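Local coordinates for putative dihydrodipicolinate synthase family protein (PDB 3QFE) that is of unknown function but belongs to the dihydrodipicolinate synthase family, whose members are built as alpha/beta (TIM) barrels, at residues P17-F22 with T54-A58; L29-Q34 with E65-L69; V171-T177 with A195-G201. All blocks are in the same frame, centred on the assembly; numbering follows the deposited sequence.

Interaction 1 of 3, residues P17-F22 with T54-A58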
# COMPACT_ATOMS: atom_id res chain seq x y z
N PRO A 17 1.39 1.47 2.17
CA PRO A 17 2.37 1.15 1.14
C PRO A 17 3.64 2.00 1.37
O PRO A 17 3.70 3.19 0.96
CB PRO A 17 1.65 1.52 -0.16
CG PRO A 17 0.75 2.68 0.24
CD PRO A 17 0.43 2.50 1.71
N ALA A 18 4.63 1.38 2.01
CA ALA A 18 5.79 2.08 2.56
C ALA A 18 6.69 2.67 1.48
O ALA A 18 6.90 2.06 0.43
CB ALA A 18 6.58 1.15 3.45
N VAL A 19 7.22 3.87 1.73
CA VAL A 19 8.19 4.48 0.83
C VAL A 19 9.56 3.79 0.98
O VAL A 19 9.75 3.02 1.92
CB VAL A 19 8.31 6.01 1.05
CG1 VAL A 19 7.03 6.70 0.59
CG2 VAL A 19 8.62 6.35 2.49
N THR A 20 10.50 4.09 0.07
CA THR A 20 11.83 3.48 0.07
C THR A 20 12.95 4.49 0.28
O THR A 20 12.99 5.55 -0.38
CB THR A 20 12.05 2.72 -1.24
OG1 THR A 20 11.06 1.71 -1.35
CG2 THR A 20 13.47 2.08 -1.31
N PHE A 21 13.88 4.14 1.16
CA PHE A 21 15.05 4.95 1.50
C PHE A 21 16.24 4.60 0.59
O PHE A 21 16.54 3.42 0.41
CB PHE A 21 15.45 4.68 2.97
CG PHE A 21 14.53 5.32 3.99
CD1 PHE A 21 14.86 6.55 4.56
CD2 PHE A 21 13.34 4.73 4.35
CE1 PHE A 21 14.00 7.17 5.52
CE2 PHE A 21 12.48 5.35 5.27
CZ PHE A 21 12.83 6.57 5.87
N PHE A 22 16.94 5.61 0.07
CA PHE A 22 18.13 5.41 -0.75
C PHE A 22 19.29 6.22 -0.21
O PHE A 22 19.14 7.44 0.06
CB PHE A 22 17.91 5.86 -2.22
CG PHE A 22 16.84 5.11 -2.93
CD1 PHE A 22 17.03 3.76 -3.31
CD2 PHE A 22 15.64 5.73 -3.27
CE1 PHE A 22 16.05 3.06 -3.98
CE2 PHE A 22 14.65 5.04 -3.95
CZ PHE A 22 14.85 3.69 -4.29
N THR A 54 3.41 0.90 -5.45
CA THR A 54 3.87 1.93 -6.41
C THR A 54 4.62 3.07 -5.70
O THR A 54 5.58 3.64 -6.26
CB THR A 54 2.67 2.43 -7.25
OG1 THR A 54 2.24 1.37 -8.14
CG2 THR A 54 3.00 3.71 -8.07
N ASN A 55 4.18 3.38 -4.47
CA ASN A 55 4.83 4.37 -3.60
C ASN A 55 6.28 4.03 -3.21
O ASN A 55 7.04 4.91 -2.82
CB ASN A 55 3.98 4.60 -2.34
CG ASN A 55 2.70 5.36 -2.64
OD1 ASN A 55 2.71 6.58 -2.80
ND2 ASN A 55 1.59 4.63 -2.75
N ALA A 56 6.65 2.76 -3.31
CA ALA A 56 7.99 2.31 -2.91
C ALA A 56 8.95 2.37 -4.08
O ALA A 56 10.12 1.94 -3.95
CB ALA A 56 7.93 0.89 -2.39
N GLU A 57 8.47 2.88 -5.23
CA GLU A 57 9.27 2.93 -6.45
C GLU A 57 9.78 1.51 -6.82
O GLU A 57 10.93 1.32 -7.25
CB GLU A 57 10.46 3.88 -6.25
CG GLU A 57 10.09 5.35 -5.99
CD GLU A 57 11.29 6.16 -5.49
OE1 GLU A 57 11.67 5.97 -4.32
OE2 GLU A 57 11.85 6.99 -6.25
N ALA A 58 8.90 0.51 -6.64
CA ALA A 58 9.27 -0.87 -6.89
C ALA A 58 9.80 -1.07 -8.31
O ALA A 58 10.70 -1.88 -8.54
CB ALA A 58 8.09 -1.80 -6.65
O HOH W 1 9.73 5.19 -2.42
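Pro17 lies alongside Asn55, both side chains pointing the same way, with ring carbon CG of Pro17 3.7 Å from the amide nitrogen ND2 of Asn55. Next along the chain, the carbonyl oxygen O of Ala18 meets the methyl CB of Ala56 at 3.2 Å. At Val19 the two loops run backbone against backbone, its CA 4.3 Å from the CA of Ala56. Thr20 supplies the direct polar link: hydroxyl OG1 donates to O of Ala56 at 2.8 Å, reaching it from the side of the carbonyl (C=O...donor angle 116°), which the first torsion permits by setting OG1 opposite the carbonyl carbon of Thr20 (chi1 -60°). Its backbone N gives a hydrogen bond to a water, and the water in turn donates to O of Asn55 and OE1 of Glu57. Phe22 then offers a ring edge to Glu57, CE2 lying 3.1 Å from OE1, with ring and carboxylate planes 72° apart. These loops follow strands 13-17 and 48-51 of the barrel. Since Glu57 OE1 also forms a salt bridge with Lys266, this buried oxygen is gripped by Lys266 and the water while the ring edge of Phe22 closes beside it, which should fix the carboxylate's rotation.

Interaction 2 of 3, residues L29-Q34 with E65-L69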
# COMPACT_ATOMS: atom_id res chain seq x y z
N LEU A 29 20.02 0.91 -1.50
CA LEU A 29 19.05 0.93 -0.43
C LEU A 29 19.72 1.32 0.88
O LEU A 29 20.87 0.96 1.13
CB LEU A 29 18.44 -0.45 -0.29
CG LEU A 29 17.66 -1.03 -1.47
CD1 LEU A 29 17.15 -2.42 -1.09
CD2 LEU A 29 16.52 -0.12 -1.87
N ASP A 30 19.03 2.06 1.73
CA ASP A 30 19.50 2.27 3.10
C ASP A 30 18.66 1.39 4.03
O ASP A 30 17.62 1.83 4.55
CB ASP A 30 19.38 3.74 3.49
CG ASP A 30 19.84 4.02 4.92
OD1 ASP A 30 20.08 3.09 5.73
OD2 ASP A 30 19.94 5.20 5.26
N LEU A 31 19.09 0.14 4.21
CA LEU A 31 18.32 -0.88 4.94
C LEU A 31 18.23 -0.58 6.45
O LEU A 31 17.19 -0.83 7.07
CB LEU A 31 18.86 -2.29 4.66
CG LEU A 31 18.76 -2.73 3.16
CD1 LEU A 31 19.44 -4.07 2.83
CD2 LEU A 31 17.32 -2.71 2.62
N ALA A 32 19.28 -0.03 7.04
CA ALA A 32 19.23 0.34 8.45
C ALA A 32 18.11 1.36 8.69
O ALA A 32 17.28 1.18 9.59
CB ALA A 32 20.60 0.85 8.97
N SER A 33 18.05 2.42 7.88
CA SER A 33 16.95 3.35 8.03
C SER A 33 15.61 2.71 7.69
O SER A 33 14.62 2.90 8.41
CB SER A 33 17.19 4.60 7.20
OG SER A 33 18.45 5.14 7.57
N GLN A 34 15.57 1.93 6.61
CA GLN A 34 14.37 1.25 6.17
C GLN A 34 13.77 0.38 7.27
O GLN A 34 12.55 0.34 7.44
CB GLN A 34 14.67 0.37 4.95
CG GLN A 34 13.42 -0.06 4.21
CD GLN A 34 12.79 1.08 3.45
OE1 GLN A 34 13.37 1.61 2.50
NE2 GLN A 34 11.62 1.48 3.86
N GLU A 65 17.12 -6.13 -4.92
CA GLU A 65 16.69 -5.08 -4.00
C GLU A 65 15.27 -5.35 -3.52
O GLU A 65 14.96 -5.19 -2.33
CB GLU A 65 16.83 -3.70 -4.63
CG GLU A 65 18.31 -3.28 -4.74
CD GLU A 65 18.53 -2.04 -5.60
OE1 GLU A 65 17.65 -1.67 -6.39
OE2 GLU A 65 19.62 -1.43 -5.49
N ARG A 66 14.40 -5.77 -4.45
CA ARG A 66 13.05 -6.15 -4.10
C ARG A 66 13.00 -7.14 -2.96
O ARG A 66 12.24 -6.96 -2.02
CB ARG A 66 12.31 -6.75 -5.30
CG ARG A 66 11.78 -5.72 -6.28
CD ARG A 66 11.33 -6.45 -7.54
NE ARG A 66 10.62 -5.59 -8.47
CZ ARG A 66 9.32 -5.32 -8.39
NH1 ARG A 66 8.59 -5.85 -7.42
NH2 ARG A 66 8.76 -4.52 -9.31
N ALA A 67 13.80 -8.20 -3.07
CA ALA A 67 13.85 -9.28 -2.06
C ALA A 67 14.41 -8.79 -0.72
O ALA A 67 13.98 -9.25 0.33
CB ALA A 67 14.71 -10.49 -2.59
N GLN A 68 15.41 -7.91 -0.77
CA GLN A 68 16.00 -7.37 0.46
C GLN A 68 14.98 -6.53 1.20
O GLN A 68 14.92 -6.56 2.43
CB GLN A 68 17.26 -6.55 0.17
CG GLN A 68 18.40 -7.43 -0.21
CD GLN A 68 19.58 -6.70 -0.86
OE1 GLN A 68 19.47 -5.54 -1.29
NE2 GLN A 68 20.72 -7.39 -0.92
N LEU A 69 14.15 -5.80 0.47
CA LEU A 69 13.18 -4.96 1.14
C LEU A 69 12.13 -5.80 1.83
O LEU A 69 11.77 -5.52 2.96
CB LEU A 69 12.55 -3.97 0.19
CG LEU A 69 13.45 -2.81 -0.24
CD1 LEU A 69 12.65 -2.02 -1.27
CD2 LEU A 69 13.80 -1.93 0.97
O HOH W 2 20.94 -1.46 -3.08
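Two neighbouring helices on the outside of the barrel, 31-42 and 63-77, are bridged by Leu29 and Leu31 on one side and Glu65, Gln68 and Leu69 on the other. Leu29, just before the first helix, makes the largest share of the contact through one branch: CD1 rests 3.8 Å from CG of Leu69 and 3.7 Å from the backbone O of Glu65, and it also touches the aliphatic CB and CG of Glu65. One turn further along the second helix, OE1 of Gln68 comes within 3.9 Å of CD1 of Leu29. Asp30 is the N-cap of helix 31-42, where OD1 accepts from N of Ser33 at 3.0 Å in an almost straight bond (173°), although the donor sits above the carboxylate plane; OD2 takes the Ser33 hydroxyl. Behind this cap, Leu31 sends CD2 to within 4.0 Å of CD2 of Leu69. Gln34 crosses Leu69 at about a right angle; its CG, set opposite the backbone N (chi1 -164°), lies 3.8 Å from CD2 of Leu69. Toward the polar margin, a water accepts from N of Leu29 and donates to OE2 of Glu65, whose other oxygen, OE1, is paired with Arg289 and hydrogen-bonded to N of Thr62.

Interaction 3 of 3, residues V171-T177 with A195-G201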
# COMPACT_ATOMS: atom_id res chain seq x y z
N VAL A 171 -6.97 -16.64 -5.12
CA VAL A 171 -7.13 -15.19 -5.24
C VAL A 171 -7.97 -14.77 -4.06
O VAL A 171 -9.09 -15.26 -3.87
CB VAL A 171 -7.79 -14.76 -6.57
CG1 VAL A 171 -8.35 -13.34 -6.47
CG2 VAL A 171 -6.79 -14.91 -7.74
N VAL A 172 -7.42 -13.86 -3.26
CA VAL A 172 -8.04 -13.50 -1.99
C VAL A 172 -8.41 -12.01 -1.81
O VAL A 172 -8.76 -11.59 -0.71
CB VAL A 172 -7.16 -13.95 -0.79
CG1 VAL A 172 -7.07 -15.48 -0.74
CG2 VAL A 172 -5.77 -13.31 -0.86
N GLY A 173 -8.32 -11.22 -2.87
CA GLY A 173 -8.72 -9.83 -2.79
C GLY A 173 -8.35 -9.03 -4.02
O GLY A 173 -7.85 -9.58 -4.99
N VAL A 174 -8.62 -7.72 -3.97
CA VAL A 174 -8.33 -6.78 -5.05
C VAL A 174 -8.01 -5.45 -4.36
O VAL A 174 -8.65 -5.13 -3.37
CB VAL A 174 -9.54 -6.65 -6.07
CG1 VAL A 174 -10.84 -6.20 -5.39
CG2 VAL A 174 -9.21 -5.68 -7.20
N LYS A 175 -6.99 -4.72 -4.81
CA LYS A 175 -6.83 -3.32 -4.49
C LYS A 175 -7.37 -2.52 -5.66
O LYS A 175 -6.86 -2.62 -6.77
CB LYS A 175 -5.37 -2.94 -4.24
CG LYS A 175 -5.11 -1.41 -4.09
CD LYS A 175 -3.67 -1.09 -3.68
CE LYS A 175 -3.23 0.41 -3.89
NZ LYS A 175 -1.78 0.69 -3.39
N LEU A 176 -8.41 -1.73 -5.41
CA LEU A 176 -8.93 -0.78 -6.40
C LEU A 176 -8.32 0.59 -6.14
O LEU A 176 -8.38 1.09 -5.02
CB LEU A 176 -10.45 -0.72 -6.33
CG LEU A 176 -11.23 -2.03 -6.39
CD1 LEU A 176 -12.60 -1.86 -5.78
CD2 LEU A 176 -11.35 -2.49 -7.83
N THR A 177 -7.71 1.22 -7.14
CA THR A 177 -6.99 2.46 -6.88
C THR A 177 -7.96 3.63 -6.78
O THR A 177 -7.91 4.40 -5.81
CB THR A 177 -5.94 2.77 -7.95
OG1 THR A 177 -6.58 2.80 -9.24
CG2 THR A 177 -4.79 1.71 -7.90
N ALA A 195 -13.83 -15.00 2.08
CA ALA A 195 -12.95 -15.54 1.04
C ALA A 195 -12.23 -14.46 0.21
O ALA A 195 -11.46 -14.79 -0.68
CB ALA A 195 -13.75 -16.46 0.12
N PHE A 196 -12.50 -13.19 0.49
CA PHE A 196 -12.09 -12.14 -0.44
C PHE A 196 -12.21 -10.75 0.20
O PHE A 196 -13.24 -10.44 0.77
CB PHE A 196 -12.92 -12.25 -1.73
CG PHE A 196 -12.43 -11.41 -2.87
CD1 PHE A 196 -11.56 -11.93 -3.81
CD2 PHE A 196 -12.89 -10.10 -3.05
CE1 PHE A 196 -11.13 -11.17 -4.90
CE2 PHE A 196 -12.47 -9.32 -4.13
CZ PHE A 196 -11.58 -9.86 -5.06
N SER A 197 -11.16 -9.95 0.09
CA SER A 197 -11.08 -8.63 0.73
C SER A 197 -10.96 -7.55 -0.34
O SER A 197 -10.03 -7.58 -1.15
CB SER A 197 -9.84 -8.54 1.66
OG SER A 197 -9.95 -9.39 2.77
N VAL A 198 -11.87 -6.59 -0.33
CA VAL A 198 -11.76 -5.45 -1.23
C VAL A 198 -11.03 -4.29 -0.53
O VAL A 198 -11.37 -3.92 0.60
CB VAL A 198 -13.14 -4.96 -1.70
CG1 VAL A 198 -12.97 -3.88 -2.76
CG2 VAL A 198 -13.99 -6.12 -2.26
N PHE A 199 -10.04 -3.71 -1.19
CA PHE A 199 -9.36 -2.57 -0.61
C PHE A 199 -9.53 -1.39 -1.53
O PHE A 199 -9.35 -1.51 -2.73
CB PHE A 199 -7.87 -2.83 -0.42
CG PHE A 199 -7.55 -3.89 0.58
CD1 PHE A 199 -7.49 -3.59 1.94
CD2 PHE A 199 -7.29 -5.19 0.17
CE1 PHE A 199 -7.18 -4.60 2.90
CE2 PHE A 199 -6.97 -6.19 1.11
CZ PHE A 199 -6.92 -5.89 2.47
N GLY A 200 -9.88 -0.24 -0.95
CA GLY A 200 -9.83 1.02 -1.67
C GLY A 200 -8.41 1.51 -1.54
O GLY A 200 -7.70 1.08 -0.65
N GLY A 201 -7.99 2.39 -2.44
CA GLY A 201 -6.63 2.94 -2.40
C GLY A 201 -6.64 4.36 -1.90
O GLY A 201 -5.60 4.97 -1.74
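Phe196 lays one ring face over Gly173, whose CA stands 3.6 Å from the ring centroid in a CH-pi contact, 16° off the normal. With CG turned opposite the backbone N (chi1 -169°), the ring reaches back across the neighbouring strand, 171-176, so that Val171 CG1 touches its edge in plane and Val174 CG1 approaches obliquely, 3.7 Å from CE2. The apolar row continues along the same face of the sheet as Val198 CG1 meets CD1 of Leu176 at 3.7 Å. Ile161 and Ala165 of helix 158-167 pack on the Phe196 ring. Strands 171-176 and 197-200 are the parallel pair of a beta-alpha-beta unit whose crossover is helix 181-190; their axes lie 12° apart as adjacent staves of the barrel. Four backbone hydrogen bonds join them: Ser197 N to Val172 O (3.0 Å), Val174 N to Ser197 O (3.2 Å), Phe199 N to Val174 O (2.9 Å) and Leu176 N to Phe199 O (2.8 Å). Lys175 and Phe199 project from the other face, the Phe199 ring meeting Trp15 edge-to-face. At the starting end of strand 197-200, the Ser197 hydroxyl OG is hydrogen-bonded to O of Pro10.

Interactions 1 and 2 adjoin, their centres 10 Å apart; their segments alternate along the chain, and they touch in space. Gln34 joins them: its OE1 lies 2.9 Å from N of Phe21 and its NE2 3.1 Å from O of Val19, two probable hydrogen bonds that tie helix 31-42 to the loop of interaction 1. Interaction 3 sits on the opposite side of the chain's centre, its own centre about 20 Å from that of interaction 1 and 26 Å from that of interaction 2. Between interactions 1 and 3 the extended Lys175 brings NZ to 4.8 Å from CB of Pro17 without touching. The calcium ion, bound at Ala315 and Ser318, takes part in none of the three contacts.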